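Local structure of twitching motility pilus retraction protein (Geobacter sulfurreducens PCA, 5ZFQ) at residues Y78-T82 against L95-F99. The protein probably hydrolyses ATP as a hexameric motor that drives retraction of the type IV pilus, the movement behind twitching motility. Numbering follows the deposited sequence.
Sequences YSILT and LDLSF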
loop_
_atom_site.group_PDB
_atom_site.type_symbol
_atom_site.label_atom_id
_atom_site.label_comp_id
_atom_site.label_asym_id
_atom_site.label_seq_id
_atom_site.Cartn_x
_atom_site.Cartn_y
_atom_site.Cartn_z
ATOM N N TYR A 78 -35.403 17.273 8.811
ATOM C CA TYR A 78 -35.793 16.443 7.673
ATOM C C TYR A 78 -36.650 17.216 6.686
ATOM O O TYR A 78 -36.659 16.909 5.496
ATOM C CB TYR A 78 -36.509 15.192 8.134
ATOM C CG TYR A 78 -35.558 14.028 8.383
ATOM C CD1 TYR A 78 -34.280 14.227 8.931
ATOM C CD2 TYR A 78 -35.938 12.730 8.076
ATOM C CE1 TYR A 78 -33.420 13.143 9.172
ATOM C CE2 TYR A 78 -35.102 11.657 8.312
ATOM C CZ TYR A 78 -33.853 11.863 8.852
ATOM O OH TYR A 78 -33.057 10.760 9.045
ATOM N N SER A 79 -37.324 18.254 7.169
ATOM C CA SER A 79 -38.274 18.981 6.348
ATOM C C SER A 79 -37.596 19.804 5.243
ATOM O O SER A 79 -38.249 20.173 4.258
ATOM C CB SER A 79 -39.161 19.871 7.231
ATOM O OG SER A 79 -38.514 21.058 7.620
ATOM N N ILE A 80 -36.300 20.075 5.377
ATOM C CA ILE A 80 -35.583 20.734 4.283
ATOM C C ILE A 80 -34.727 19.779 3.458
ATOM O O ILE A 80 -33.714 20.202 2.888
ATOM C CB ILE A 80 -34.676 21.863 4.790
ATOM C CG1 ILE A 80 -33.804 21.383 5.954
ATOM C CG2 ILE A 80 -35.526 23.073 5.176
ATOM C CD1 ILE A 80 -32.418 20.988 5.572
ATOM N N LEU A 81 -35.139 18.506 3.405
ATOM C CA LEU A 81 -34.372 17.445 2.747
ATOM C C LEU A 81 -35.190 16.653 1.730
ATOM O O LEU A 81 -36.387 16.367 1.915
ATOM C CB LEU A 81 -33.795 16.451 3.764
ATOM C CG LEU A 81 -32.735 16.888 4.766
ATOM C CD1 LEU A 81 -32.053 15.697 5.452
ATOM C CD2 LEU A 81 -31.722 17.793 4.098
ATOM N N THR A 82 -34.497 16.285 0.662
ATOM C CA THR A 82 -34.980 15.330 -0.310
ATOM C C THR A 82 -34.775 13.924 0.244
ATOM O O THR A 82 -34.068 13.724 1.233
ATOM C CB THR A 82 -34.240 15.477 -1.635
ATOM O OG1 THR A 82 -33.006 14.759 -1.560
ATOM C CG2 THR A 82 -33.935 16.943 -1.905
ATOM N N LEU A 95 -24.577 15.174 6.956
ATOM C CA LEU A 95 -25.082 15.726 5.704
ATOM C C LEU A 95 -24.875 17.231 5.682
ATOM O O LEU A 95 -25.183 17.926 6.657
ATOM C CB LEU A 95 -26.562 15.404 5.518
ATOM C CG LEU A 95 -27.172 15.833 4.190
ATOM C CD1 LEU A 95 -26.762 14.857 3.075
ATOM C CD2 LEU A 95 -28.662 15.918 4.328
ATOM N N ASP A 96 -24.369 17.747 4.571
ATOM C CA ASP A 96 -24.178 19.187 4.450
ATOM C C ASP A 96 -24.706 19.627 3.102
ATOM O O ASP A 96 -24.314 19.074 2.085
ATOM C CB ASP A 96 -22.693 19.547 4.615
ATOM C CG ASP A 96 -22.449 21.044 4.670
ATOM O OD1 ASP A 96 -22.601 21.645 5.764
ATOM O OD2 ASP A 96 -22.099 21.616 3.606
ATOM N N LEU A 97 -25.593 20.615 3.077
ATOM C CA LEU A 97 -26.192 21.020 1.801
ATOM C C LEU A 97 -26.489 22.524 1.699
ATOM O O LEU A 97 -26.308 23.285 2.668
ATOM C CB LEU A 97 -27.495 20.244 1.556
ATOM C CG LEU A 97 -28.711 20.752 2.356
ATOM C CD1 LEU A 97 -29.982 20.323 1.693
ATOM C CD2 LEU A 97 -28.687 20.320 3.842
ATOM N N SER A 98 -26.954 22.938 0.518
ATOM C CA SER A 98 -27.569 24.248 0.345
ATOM C C SER A 98 -29.014 24.092 -0.149
ATOM O O SER A 98 -29.379 23.079 -0.766
ATOM C CB SER A 98 -26.771 25.119 -0.626
ATOM O OG SER A 98 -26.698 24.515 -1.906
ATOM N N PHE A 99 -29.837 25.096 0.140
ATOM C CA PHE A 99 -31.212 25.114 -0.334
ATOM C C PHE A 99 -31.744 26.541 -0.311
ATOM O O PHE A 99 -31.111 27.439 0.276
ATOM C CB PHE A 99 -32.100 24.189 0.512
ATOM C CG PHE A 99 -32.157 24.552 1.979
ATOM C CD1 PHE A 99 -31.167 24.137 2.853
ATOM C CD2 PHE A 99 -33.215 25.287 2.482
ATOM C CE1 PHE A 99 -31.232 24.455 4.206
ATOM C CE2 PHE A 99 -33.275 25.617 3.829
ATOM C CZ PHE A 99 -32.288 25.197 4.694
#
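Ile-80 lies over one face of the Phe-99 ring, its CB 4.2 Å from the ring centroid and 13° off the normal, a CH-pi contact displaced toward the rim. The two side chains cross at about a right angle. Both isoleucine branches take part: CG2 packs 3.7 Å from CE2 of Phe-99, while CD1, at the end of the other branch, sits 3.9 Å from CE1. With CG wedged between backbone N and carbonyl carbon (chi1 60°), the Phe-99 ring presents this face to the loop that follows helix 70-79. Leu-81 continues the apolar seam, meeting Leu-95 tip to tip; both its methyls face Leu-95 CD2, CD1 at 3.6 Å. Leu-97 slants across both Leu-81 and Ile-80, its CD1 3.9 Å from CD2 of Leu-81. Beyond the pair, Phe-122 of strand 117-125 touches both Ile-80 and Phe-99, and Leu-33 of helix 29-38 also touches the Phe-99 side chain. With an alanine in place of Phe-99, Ile-80 would probably lose the ring face it rests on, and a gap is likely to open toward Phe-122. Dispersion between aliphatic chains and one aromatic ring, in a partly buried patch, thus joins the loop between helices 70-79 and 83-92 to strand 94-101, outermost in the chain's antiparallel sheet.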